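Local coordinates for general odorant-binding protein 28a (Drosophila melanogaster, PDB 6QQ4) that probably binds and carries small volatile odorants, and is involved in the detection of the floral odour beta-ionone, at residues S15-E19 and V20-D24; D24-L27 and Q28-V31; S37-A40 and G41-L44; Y107-C110 and F111-E114. All coordinates share one frame; numbering follows the deposited sequence.

Interaction 1 (S15-E19 and V20-D24); sequences SCMPE and VGATD
Met17 and Ala22 meet twice where helix 2-20 ends, once through the backbone and once through their side chains. The polar part is a Schellman motif. Met17 O accepts Ala22 N at 2.9 Å, the bond of a residue five positions on, while the weaker bond from Gly21 N to Pro18 O, 3.3 Å long, lies inside that loop. Gly21 makes the turn possible by leaving helical geometry with a positive phi of 58°, a conformation that suits glycine. Met17 O is in fact gripped by two donors: Val20 N also reaches it, at 3.3 Å, from well above the carbonyl plane, whereas Ala22 N comes from the opposite face and lies closer to that plane. The last turn is kinked at Pro18 and Glu19, in part because the proline nitrogen has no hydrogen to give, and these bonds tie it off.

The apolar part is carried by Met17. Its CG sits 4.3 Å from Ala22 CB, and the chain then bends at its third torsion (chi3 55°), laying CE along the backbone that leaves the turn. There the methyl group rests 3.6 Å from Ala22 O and 3.9 Å from Asp24 OD1. On the helix side, Val20 CG2 lies 3.7 Å from Met17 O, the oxygen that takes the two backbone bonds.

Cys16, one turn back, forms a disulfide with Cys47. Helix 39-52 packs against this end of helix 2-20, with Leu44 touching Cys16 and Met17, Cys43 touching Val20, and Cys47 touching Glu19, while Thr23 starts helix 24-31 as its N-cap.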
ATOM      1  N   SER A  15      -8.101   2.131 -11.965  1.00 43.70           N
ATOM      2  CA  SER A  15      -8.144   3.464 -12.559  1.00 47.67           C
ATOM      3  C   SER A  15      -6.739   4.094 -12.628  1.00 47.01           C
ATOM      4  O   SER A  15      -6.497   5.018 -13.408  1.00 45.26           O
ATOM      5  CB  SER A  15      -9.106   4.365 -11.782  1.00 40.09           C
ATOM      6  OG  SER A  15      -8.759   4.420 -10.414  1.00 56.95           O
ATOM      7  N   CYS A  16      -5.820   3.575 -11.822  1.00 37.00           N
ATOM      8  CA  CYS A  16      -4.421   4.000 -11.865  1.00 41.49           C
ATOM      9  C   CYS A  16      -3.597   3.367 -13.001  1.00 38.26           C
ATOM     10  O   CYS A  16      -2.621   3.954 -13.451  1.00 37.34           O
ATOM     11  CB  CYS A  16      -3.741   3.675 -10.539  1.00 36.49           C
ATOM     12  SG  CYS A  16      -3.937   4.877  -9.258  1.00 41.23           S
ATOM     13  N   MET A  17      -3.976   2.166 -13.434  1.00 34.17           N
ATOM     14  CA  MET A  17      -3.198   1.384 -14.405  1.00 34.64           C
ATOM     15  C   MET A  17      -2.799   2.101 -15.713  1.00 39.98           C
ATOM     16  O   MET A  17      -1.638   2.002 -16.144  1.00 36.90           O
ATOM     17  CB  MET A  17      -3.965   0.098 -14.773  1.00 33.71           C
ATOM     18  CG  MET A  17      -3.863  -1.034 -13.772  1.00 39.57           C
ATOM     19  SD  MET A  17      -4.853  -2.470 -14.262  1.00 52.20           S
ATOM     20  CE  MET A  17      -4.200  -2.788 -15.897  1.00 39.82           C
ATOM     21  N   PRO A  18      -3.756   2.785 -16.379  1.00 38.30           N
ATOM     22  CA  PRO A  18      -3.381   3.388 -17.664  1.00 35.51           C
ATOM     23  C   PRO A  18      -2.372   4.520 -17.536  1.00 32.71           C
ATOM     24  O   PRO A  18      -1.569   4.719 -18.432  1.00 34.01           O
ATOM     25  CB  PRO A  18      -4.718   3.926 -18.207  1.00 36.98           C
ATOM     26  CG  PRO A  18      -5.764   3.120 -17.521  1.00 34.78           C
ATOM     27  CD  PRO A  18      -5.214   2.874 -16.145  1.00 41.08           C
ATOM     28  N   GLU A  19      -2.393   5.256 -16.437  1.00 31.51           N
ATOM     29  CA  GLU A  19      -1.487   6.385 -16.347  1.00 34.62           C
ATOM     30  C   GLU A  19      -0.038   5.965 -15.996  1.00 30.79           C
ATOM     31  O   GLU A  19       0.895   6.765 -16.100  1.00 27.04           O
ATOM     32  CB  GLU A  19      -2.033   7.412 -15.358  1.00 37.72           C
ATOM     33  CG  GLU A  19      -2.088   6.976 -13.933  1.00 39.88           C
ATOM     34  CD  GLU A  19      -2.837   7.975 -13.085  0.44 41.14           C
ATOM     35  OE1 GLU A  19      -4.086   7.963 -13.128  0.73 44.85           O
ATOM     36  OE2 GLU A  19      -2.175   8.784 -12.402  0.77 40.92           O
ATOM     37  N   VAL A  20       0.171   4.705 -15.630  1.00 32.60           N
ATOM     38  CA  VAL A  20       1.542   4.232 -15.455  1.00 31.69           C
ATOM     39  C   VAL A  20       1.832   3.077 -16.419  1.00 28.74           C
ATOM     40  O   VAL A  20       2.884   2.431 -16.354  1.00 33.20           O
ATOM     41  CB  VAL A  20       1.810   3.817 -13.995  1.00 31.90           C
ATOM     42  CG1 VAL A  20       1.520   4.994 -13.048  1.00 33.03           C
ATOM     43  CG2 VAL A  20       0.995   2.598 -13.611  1.00 28.68           C
ATOM     44  N   GLY A  21       0.904   2.851 -17.343  1.00 32.43           N
ATOM     45  CA  GLY A  21       1.040   1.792 -18.328  1.00 31.70           C
ATOM     46  C   GLY A  21       1.211   0.406 -17.723  1.00 32.08           C
ATOM     47  O   GLY A  21       1.882  -0.470 -18.298  1.00 38.36           O
ATOM     48  N   ALA A  22       0.612   0.183 -16.556  1.00 28.32           N
ATOM     49  CA  ALA A  22       0.703  -1.131 -15.927  1.00 37.44           C
ATOM     50  C   ALA A  22      -0.211  -2.144 -16.621  1.00 36.87           C
ATOM     51  O   ALA A  22      -1.118  -1.775 -17.383  1.00 35.75           O
ATOM     52  CB  ALA A  22       0.363  -1.046 -14.450  1.00 32.98           C
ATOM     53  N   THR A  23       0.030  -3.421 -16.338  1.00 36.75           N
ATOM     54  CA  THR A  23      -0.691  -4.519 -16.977  1.00 39.57           C
ATOM     55  C   THR A  23      -1.506  -5.338 -15.987  1.00 40.79           C
ATOM     56  O   THR A  23      -1.393  -5.158 -14.768  1.00 35.12           O
ATOM     57  CB  THR A  23       0.270  -5.486 -17.686  1.00 42.88           C
ATOM     58  OG1 THR A  23       1.130  -6.092 -16.710  1.00 42.38           O
ATOM     59  CG2 THR A  23       1.110  -4.747 -18.720  1.00 39.09           C
ATOM     60  N   ASP A  24      -2.318  -6.254 -16.514  1.00 40.29           N
ATOM     61  CA  ASP A  24      -3.072  -7.152 -15.657  1.00 38.27           C
ATOM     62  C   ASP A  24      -2.153  -7.970 -14.752  1.00 34.14           C
ATOM     63  O   ASP A  24      -2.536  -8.301 -13.640  1.00 34.31           O
ATOM     64  CB  ASP A  24      -3.948  -8.097 -16.477  1.00 42.69           C
ATOM     65  CG  ASP A  24      -5.296  -7.490 -16.832  1.00 50.74           C
ATOM     66  OD1 ASP A  24      -5.362  -6.283 -17.153  1.00 55.21           O
ATOM     67  OD2 ASP A  24      -6.303  -8.223 -16.765  1.00 64.27           O
TER

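Interaction 2 (D24-L27 and Q28-V31); sequences DADL and QEMV
Asp26 and Glu29 turn their carboxylates to the same flank of helix 24-31, where a single water gives a hydrogen bond to each. It lies 2.9 Å from Asp26 OD1 and 2.5 Å from Glu29 OE1, the latter a short distance whose exact length should not be pressed. The two oxygens, OD1 of Asp26 and OE1 of Glu29, stay 4.4 Å apart, so the water probably eases the repulsion between like charges. Glu29 reaches this place with CG anti to its carbonyl carbon (chi1 -64°), which also lays CG over the backbone, 3.4 Å from Ala25 O.

Under the side chains runs the ordinary helical bonding. Glu29 N gives to Ala25 O at 3.1 Å and Val31 N to Leu27 O at 3.2 Å, while the bond from Met30 N to Asp26 O is weak.

Further out, both acids are held by neighbours. Asp26 OD2 takes the N-H of the N-cap residue Thr23, the side-chain-to-backbone half of a capping box, and its OD1 also bonds the hydroxyl of Thr38. Glu29 OE2 is engaged by Ser37.

The apolar flank lies between two helices: Leu27 packs on Ala13 and Met17 of helix 2-20 and on Leu44 of helix 39-52, while Met30 bridges Met10 and Leu44.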
ATOM      1  N   ASP A  24      -2.318  -6.254 -16.514  1.00 40.29           N
ATOM      2  CA  ASP A  24      -3.072  -7.152 -15.657  1.00 38.27           C
ATOM      3  C   ASP A  24      -2.153  -7.970 -14.752  1.00 34.14           C
ATOM      4  O   ASP A  24      -2.536  -8.301 -13.640  1.00 34.31           O
ATOM      5  CB  ASP A  24      -3.948  -8.097 -16.477  1.00 42.69           C
ATOM      6  CG  ASP A  24      -5.296  -7.490 -16.832  1.00 50.74           C
ATOM      7  OD1 ASP A  24      -5.362  -6.283 -17.153  1.00 55.21           O
ATOM      8  OD2 ASP A  24      -6.303  -8.223 -16.765  1.00 64.27           O
ATOM      9  N   ALA A  25      -0.953  -8.299 -15.224  1.00 34.72           N
ATOM     10  CA  ALA A  25      -0.021  -9.059 -14.391  1.00 36.96           C
ATOM     11  C   ALA A  25       0.364  -8.226 -13.168  1.00 38.63           C
ATOM     12  O   ALA A  25       0.496  -8.755 -12.060  1.00 38.07           O
ATOM     13  CB  ALA A  25       1.216  -9.457 -15.179  1.00 33.43           C
ATOM     14  N   ASP A  26       0.529  -6.920 -13.390  1.00 29.34           N
ATOM     15  CA  ASP A  26       0.872  -5.994 -12.316  1.00 37.20           C
ATOM     16  C   ASP A  26      -0.236  -5.901 -11.284  1.00 30.62           C
ATOM     17  O   ASP A  26       0.023  -5.828 -10.079  1.00 33.43           O
ATOM     18  CB  ASP A  26       1.157  -4.607 -12.871  1.00 31.29           C
ATOM     19  CG  ASP A  26       2.394  -4.564 -13.710  1.00 36.20           C
ATOM     20  OD1 ASP A  26       3.370  -5.276 -13.381  1.00 33.21           O
ATOM     21  OD2 ASP A  26       2.398  -3.801 -14.696  1.00 39.58           O
ATOM     22  N   LEU A  27      -1.469  -5.857 -11.768  1.00 35.90           N
ATOM     23  CA  LEU A  27      -2.641  -5.857 -10.905  1.00 35.55           C
ATOM     24  C   LEU A  27      -2.714  -7.141 -10.065  1.00 34.34           C
ATOM     25  O   LEU A  27      -3.048  -7.100  -8.885  1.00 39.94           O
ATOM     26  CB  LEU A  27      -3.906  -5.707 -11.745  1.00 41.95           C
ATOM     27  CG  LEU A  27      -5.112  -5.066 -11.080  1.00 45.29           C
ATOM     28  CD1 LEU A  27      -4.772  -3.635 -10.740  1.00 47.94           C
ATOM     29  CD2 LEU A  27      -6.324  -5.131 -12.001  1.00 49.77           C
ATOM     30  N   GLN A  28      -2.398  -8.279 -10.676  1.00 38.89           N
ATOM     31  CA  GLN A  28      -2.476  -9.560  -9.963  1.00 42.40           C
ATOM     32  C   GLN A  28      -1.442  -9.644  -8.841  1.00 37.33           C
ATOM     33  O   GLN A  28      -1.751 -10.097  -7.735  1.00 36.88           O
ATOM     34  CB  GLN A  28      -2.311 -10.735 -10.935  1.00 45.25           C
ATOM     35  CG  GLN A  28      -3.436 -11.772 -10.831  1.00 54.44           C
ATOM     36  CD  GLN A  28      -3.479 -12.721 -12.019  1.00 62.72           C
ATOM     37  OE1 GLN A  28      -3.209 -12.328 -13.157  1.00 66.53           O
ATOM     38  NE2 GLN A  28      -3.825 -13.979 -11.761  1.00 64.11           N
ATOM     39  N   GLU A  29      -0.225  -9.179  -9.107  1.00 34.68           N
ATOM     40  CA  GLU A  29       0.781  -9.112  -8.049  1.00 34.72           C
ATOM     41  C   GLU A  29       0.287  -8.314  -6.845  1.00 31.26           C
ATOM     42  O   GLU A  29       0.569  -8.672  -5.701  1.00 33.31           O
ATOM     43  CB  GLU A  29       2.086  -8.511  -8.577  1.00 34.22           C
ATOM     44  CG  GLU A  29       2.724  -9.358  -9.632  1.00 36.44           C
ATOM     45  CD  GLU A  29       4.120  -8.896 -10.010  1.00 36.52           C
ATOM     46  OE1 GLU A  29       4.447  -7.703  -9.834  1.00 38.01           O
ATOM     47  OE2 GLU A  29       4.896  -9.748 -10.473  1.00 43.07           O
ATOM     48  N   MET A  30      -0.447  -7.238  -7.095  1.00 35.53           N
ATOM     49  CA  MET A  30      -0.984  -6.428  -6.003  1.00 32.32           C
ATOM     50  C   MET A  30      -2.016  -7.171  -5.158  1.00 34.23           C
ATOM     51  O   MET A  30      -1.919  -7.161  -3.929  1.00 35.02           O
ATOM     52  CB  MET A  30      -1.627  -5.153  -6.533  1.00 36.45           C
ATOM     53  CG  MET A  30      -0.724  -3.964  -6.692  1.00 38.85           C
ATOM     54  SD  MET A  30      -1.709  -2.454  -6.934  1.00 52.37           S
ATOM     55  CE  MET A  30      -2.431  -2.206  -5.317  1.00 41.22           C
ATOM     56  N   VAL A  31      -3.012  -7.793  -5.804  1.00 37.19           N
ATOM     57  CA  VAL A  31      -4.086  -8.462  -5.060  1.00 38.53           C
ATOM     58  C   VAL A  31      -3.512  -9.561  -4.197  1.00 35.81           C
ATOM     59  O   VAL A  31      -4.016  -9.840  -3.111  1.00 39.81           O
ATOM     60  CB  VAL A  31      -5.193  -9.101  -5.971  1.00 44.58           C
ATOM     61  CG1 VAL A  31      -5.802  -8.101  -6.852  1.00 48.65           C
ATOM     62  CG2 VAL A  31      -4.664 -10.242  -6.810  1.00 41.51           C
TER
HETATM   63  O   HOH W   1       4.347  -5.335 -10.663  1.00 31.39           O

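Interaction 3 (S37-A40 and G41-L44); sequences STYA and GKCL
Thr38 OG1 accepts the N-H of Gly41 at 3.1 Å and is also hydrogen-bonded to Asp26 OD1 in the preceding helix. Having taken the amide hydrogen, the hydroxyl probably gives its own proton to the carboxylate. Thr38 is the N-cap of helix 39-52, and the bond to Gly41 N is its capping bond. The first torsion (chi1 71°) sets OG1 between the backbone N and the carbonyl carbon of Thr38, facing the first turn. The carbonyl of the same residue carries the next bond, with Lys42 N 3.2 Å from Thr38 O. Regular helical bonds follow, among them Cys43 N to Tyr39 O at 2.8 Å.

The main side-chain meeting is between Tyr39 and Cys43, one turn apart. With CG swung anti to the amide nitrogen (chi1 -176°), the tyrosine ring stands out from the helix, toward helix 100-117, and Cys43 SG approaches it obliquely, 4.0 Å from the ring centroid and 31° off the normal. Its closest ring atom is CE2 of Tyr39, 3.5 Å from the sulfur. The extended Lys42 chain passes the ring more loosely, after CB has run close to the backbone, 3.2 Å from Tyr39 O. The far ends lead to other parts: Tyr39 OH bonds Asp99 OD2, and Lys42 packs on Glu105 of helix 100-117.

Chemically, the cap satisfies a first-turn amide and places an acid near the positive end of the helix, which would probably favour its ionised form. The sulfur-aromatic contact, for its part, sets the tyrosine ring beside the disulfide of Cys43 with Cys101, a weak, largely dispersive interaction next to a covalent one.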
ATOM      1  N   SER A  37       7.124  -6.873  -9.575  1.00 30.20           N
ATOM      2  CA  SER A  37       8.221  -7.403 -10.383  1.00 31.34           C
ATOM      3  C   SER A  37       8.577  -6.470 -11.542  1.00 29.01           C
ATOM      4  O   SER A  37       9.539  -6.719 -12.258  1.00 34.35           O
ATOM      5  CB  SER A  37       7.876  -8.798 -10.919  1.00 35.85           C
ATOM      6  OG  SER A  37       6.798  -8.735 -11.828  1.00 37.60           O
ATOM      7  N   THR A  38       7.809  -5.394 -11.720  1.00 28.80           N
ATOM      8  CA  THR A  38       8.090  -4.391 -12.754  1.00 25.65           C
ATOM      9  C   THR A  38       8.047  -2.986 -12.166  1.00 28.31           C
ATOM     10  O   THR A  38       7.426  -2.767 -11.131  1.00 26.68           O
ATOM     11  CB  THR A  38       7.077  -4.461 -13.934  1.00 31.38           C
ATOM     12  OG1 THR A  38       5.805  -3.981 -13.507  1.00 30.83           O
ATOM     13  CG2 THR A  38       6.907  -5.904 -14.449  1.00 27.97           C
ATOM     14  N   TYR A  39       8.706  -2.036 -12.831  1.00 26.65           N
ATOM     15  CA  TYR A  39       8.730  -0.634 -12.393  1.00 24.83           C
ATOM     16  C   TYR A  39       7.344  -0.004 -12.467  1.00 26.40           C
ATOM     17  O   TYR A  39       6.946   0.761 -11.586  1.00 28.06           O
ATOM     18  CB  TYR A  39       9.723   0.162 -13.241  1.00 23.50           C
ATOM     19  CG  TYR A  39       9.909   1.594 -12.821  1.00 22.90           C
ATOM     20  CD1 TYR A  39      10.632   1.917 -11.677  1.00 25.78           C
ATOM     21  CD2 TYR A  39       9.365   2.622 -13.566  1.00 24.45           C
ATOM     22  CE1 TYR A  39      10.792   3.223 -11.286  1.00 20.47           C
ATOM     23  CE2 TYR A  39       9.528   3.927 -13.198  1.00 28.54           C
ATOM     24  CZ  TYR A  39      10.226   4.229 -12.060  1.00 29.75           C
ATOM     25  OH  TYR A  39      10.359   5.554 -11.722  1.00 25.14           O
ATOM     26  N   ALA A  40       6.621  -0.318 -13.539  1.00 29.19           N
ATOM     27  CA  ALA A  40       5.254   0.158 -13.710  1.00 28.16           C
ATOM     28  C   ALA A  40       4.367  -0.295 -12.550  1.00 26.07           C
ATOM     29  O   ALA A  40       3.505   0.449 -12.091  1.00 25.73           O
ATOM     30  CB  ALA A  40       4.689  -0.336 -15.037  1.00 27.99           C
ATOM     31  N   GLY A  41       4.573  -1.527 -12.091  1.00 24.40           N
ATOM     32  CA  GLY A  41       3.851  -2.041 -10.944  1.00 26.66           C
ATOM     33  C   GLY A  41       4.203  -1.277  -9.676  1.00 24.85           C
ATOM     34  O   GLY A  41       3.356  -1.057  -8.820  1.00 25.30           O
ATOM     35  N   LYS A  42       5.463  -0.879  -9.541  1.00 23.20           N
ATOM     36  CA  LYS A  42       5.850   0.013  -8.441  1.00 25.82           C
ATOM     37  C   LYS A  42       5.150   1.369  -8.568  1.00 26.75           C
ATOM     38  O   LYS A  42       4.711   1.973  -7.566  1.00 27.37           O
ATOM     39  CB  LYS A  42       7.358   0.236  -8.419  1.00 27.49           C
ATOM     40  CG  LYS A  42       8.188  -1.018  -8.171  1.00 24.23           C
ATOM     41  CD  LYS A  42       9.670  -0.656  -8.128  1.00 21.62           C
ATOM     42  CE  LYS A  42      10.518  -1.891  -7.957  1.00 30.43           C
ATOM     43  NZ  LYS A  42      11.975  -1.525  -8.007  1.00 35.91           N
ATOM     44  N   CYS A  43       5.066   1.865  -9.799  1.00 23.27           N
ATOM     45  CA  CYS A  43       4.399   3.140 -10.008  1.00 25.33           C
ATOM     46  C   CYS A  43       2.879   2.955  -9.824  1.00 26.34           C
ATOM     47  O   CYS A  43       2.195   3.864  -9.372  1.00 26.88           O
ATOM     48  CB  CYS A  43       4.724   3.718 -11.389  1.00 28.00           C
ATOM     49  SG  CYS A  43       6.414   4.346 -11.576  1.00 26.23           S
ATOM     50  N   LEU A  44       2.352   1.785 -10.177  1.00 26.16           N
ATOM     51  CA  LEU A  44       0.934   1.515  -9.933  1.00 27.18           C
ATOM     52  C   LEU A  44       0.683   1.656  -8.432  1.00 29.74           C
ATOM     53  O   LEU A  44      -0.206   2.369  -7.985  1.00 27.41           O
ATOM     54  CB  LEU A  44       0.533   0.126 -10.432  1.00 30.04           C
ATOM     55  CG  LEU A  44      -0.892  -0.352 -10.117  1.00 34.45           C
ATOM     56  CD1 LEU A  44      -1.931   0.569 -10.753  1.00 29.15           C
ATOM     57  CD2 LEU A  44      -1.096  -1.785 -10.573  1.00 31.58           C
TER

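Interaction 4 (Y107-C110 and F111-E114); sequences YGTC and FRGE
Phe111 folds its ring back over the preceding turn, so that Tyr107 O lies 3.2 Å above one face, offset toward the rim. The same oxygen accepts Phe111 N at 2.8 Å, so backbone and ring of Phe111 both meet it. With CG anti to the carbonyl carbon (chi1 -71°), the ring is carried alongside the helix, where Tyr73 meets it edge-to-face and Ile87 packs against it.

Arg112 turns back in a similar way on a different flank. Its chain bends at chi3 (-49°), and the guanidinium ends with one face over Gly108 O and Thr109 CA. CG of Arg112 is already in contact with Gly108 O, at 3.3 Å. Thr109 and Arg112 run at a slant to each other, and a water at the edge of the guanidinium, in its plane, links them, at a short 2.5 Å from Arg112 NH2 and similarly close to Thr109 OG1. That hydroxyl is also bonded to Glu105 O, one turn back. Arg112 NH1 bonds a pentaethylene glycol, probably from the crystallisation liquor.

On a third flank, Glu114 CG passes 4.1 Å from Cys110 SG before the carboxylate reaches Lys117 in a salt bridge. Cys110 is joined to Cys91 of helix 78-91. Such cross-linking of helices is the hallmark of insect odorant-binding proteins of the PBP/GOBP family, whose six cysteines pair first with third, second with fifth and fourth with sixth, as here.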
ATOM      1  N   TYR A 107       8.078   1.107   0.958  1.00 27.38           N
ATOM      2  CA  TYR A 107       7.040   1.069   1.990  1.00 30.17           C
ATOM      3  C   TYR A 107       6.227  -0.226   1.946  1.00 28.13           C
ATOM      4  O   TYR A 107       5.918  -0.795   2.986  1.00 33.40           O
ATOM      5  CB  TYR A 107       6.099   2.281   1.857  1.00 28.80           C
ATOM      6  CG  TYR A 107       6.730   3.572   2.296  1.00 28.31           C
ATOM      7  CD1 TYR A 107       7.405   3.660   3.509  1.00 35.15           C
ATOM      8  CD2 TYR A 107       6.679   4.703   1.488  1.00 30.41           C
ATOM      9  CE1 TYR A 107       8.001   4.834   3.906  1.00 31.07           C
ATOM     10  CE2 TYR A 107       7.276   5.880   1.871  1.00 28.07           C
ATOM     11  CZ  TYR A 107       7.933   5.945   3.079  1.00 39.71           C
ATOM     12  OH  TYR A 107       8.520   7.130   3.470  1.00 34.55           O
ATOM     13  N   GLY A 108       5.879  -0.686   0.743  1.00 26.21           N
ATOM     14  CA  GLY A 108       5.099  -1.908   0.571  1.00 27.10           C
ATOM     15  C   GLY A 108       5.823  -3.146   1.075  1.00 29.06           C
ATOM     16  O   GLY A 108       5.229  -4.034   1.675  1.00 28.11           O
ATOM     17  N   THR A 109       7.125  -3.196   0.824  1.00 26.03           N
ATOM     18  CA  THR A 109       7.984  -4.215   1.397  1.00 26.34           C
ATOM     19  C   THR A 109       7.867  -4.216   2.917  1.00 25.71           C
ATOM     20  O   THR A 109       7.722  -5.266   3.551  1.00 26.35           O
ATOM     21  CB  THR A 109       9.445  -3.984   0.996  1.00 29.53           C
ATOM     22  OG1 THR A 109       9.551  -4.055  -0.433  1.00 28.80           O
ATOM     23  CG2 THR A 109      10.327  -5.043   1.622  1.00 28.67           C
ATOM     24  N   CYS A 110       7.902  -3.030   3.504  1.00 24.97           N
ATOM     25  CA  CYS A 110       7.814  -2.922   4.956  1.00 28.08           C
ATOM     26  C   CYS A 110       6.437  -3.394   5.458  1.00 29.24           C
ATOM     27  O   CYS A 110       6.324  -4.165   6.433  1.00 24.53           O
ATOM     28  CB  CYS A 110       8.067  -1.481   5.397  1.00 31.85           C
ATOM     29  SG  CYS A 110       8.205  -1.290   7.185  1.00 34.58           S
ATOM     30  N   PHE A 111       5.400  -2.933   4.771  1.00 28.40           N
ATOM     31  CA  PHE A 111       4.038  -3.344   5.077  1.00 32.83           C
ATOM     32  C   PHE A 111       3.885  -4.863   5.085  1.00 31.30           C
ATOM     33  O   PHE A 111       3.369  -5.429   6.044  1.00 28.94           O
ATOM     34  CB  PHE A 111       3.052  -2.732   4.081  1.00 37.09           C
ATOM     35  CG  PHE A 111       2.866  -1.239   4.245  1.00 36.99           C
ATOM     36  CD1 PHE A 111       3.461  -0.562   5.289  1.00 36.33           C
ATOM     37  CD2 PHE A 111       2.082  -0.524   3.353  1.00 43.81           C
ATOM     38  CE1 PHE A 111       3.282   0.816   5.439  1.00 40.13           C
ATOM     39  CE2 PHE A 111       1.898   0.841   3.493  1.00 39.46           C
ATOM     40  CZ  PHE A 111       2.493   1.513   4.532  1.00 37.36           C
ATOM     41  N   ARG A 112       4.317  -5.506   4.005  1.00 28.51           N
ATOM     42  CA  ARG A 112       4.177  -6.943   3.872  1.00 28.96           C
ATOM     43  C   ARG A 112       5.007  -7.662   4.902  1.00 28.19           C
ATOM     44  O   ARG A 112       4.574  -8.671   5.445  1.00 30.43           O
ATOM     45  CB  ARG A 112       4.593  -7.411   2.486  1.00 28.51           C
ATOM     46  CG  ARG A 112       3.691  -6.952   1.380  1.00 41.26           C
ATOM     47  CD  ARG A 112       3.947  -7.756   0.117  1.00 35.66           C
ATOM     48  NE  ARG A 112       5.363  -7.806  -0.186  1.00 33.47           N
ATOM     49  CZ  ARG A 112       6.016  -6.858  -0.847  1.00 32.97           C
ATOM     50  NH1 ARG A 112       5.368  -5.786  -1.307  1.00 34.06           N
ATOM     51  NH2 ARG A 112       7.314  -6.997  -1.062  1.00 36.16           N
ATOM     52  N   GLY A 113       6.212  -7.145   5.140  1.00 26.61           N
ATOM     53  CA  GLY A 113       7.134  -7.737   6.090  1.00 26.89           C
ATOM     54  C   GLY A 113       6.535  -7.749   7.478  1.00 30.78           C
ATOM     55  O   GLY A 113       6.493  -8.785   8.137  1.00 30.40           O
ATOM     56  N   GLU A 114       6.065  -6.586   7.910  1.00 28.72           N
ATOM     57  CA  GLU A 114       5.496  -6.438   9.236  1.00 29.92           C
ATOM     58  C   GLU A 114       4.206  -7.244   9.337  1.00 31.17           C
ATOM     59  O   GLU A 114       3.927  -7.866  10.359  1.00 31.85           O
ATOM     60  CB  GLU A 114       5.244  -4.962   9.539  1.00 32.20           C
ATOM     61  CG  GLU A 114       6.522  -4.159   9.655  1.00 32.07           C
ATOM     62  CD  GLU A 114       7.401  -4.698  10.762  1.00 41.69           C
ATOM     63  OE1 GLU A 114       6.884  -4.827  11.895  1.00 37.24           O
ATOM     64  OE2 GLU A 114       8.586  -5.009  10.500  1.00 42.47           O
TER
HETATM   65  O   HOH W   2       8.974  -5.532  -2.324  1.00 38.59           O

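From the N terminus, interaction 1 closes the turn that ends helix 2-20, and interaction 2 begins on its last residue, Asp24, and spans the whole of helix 24-31. Interaction 3 opens helix 39-52 after the next loop. No contact nests inside another or crosses it; all are local and in series. The first three meet in space, however: Leu44 of interaction 3 touches both others, and Met17 SD of interaction 1 lies 3.7 Å from Leu27 CD1 of interaction 2. Interaction 4, in helix 100-117, stands apart, its centre about 22 Å from that of interaction 1. Helix 39-52 connects the two regions, through the disulfides Cys16-Cys47 and Cys43-Cys101.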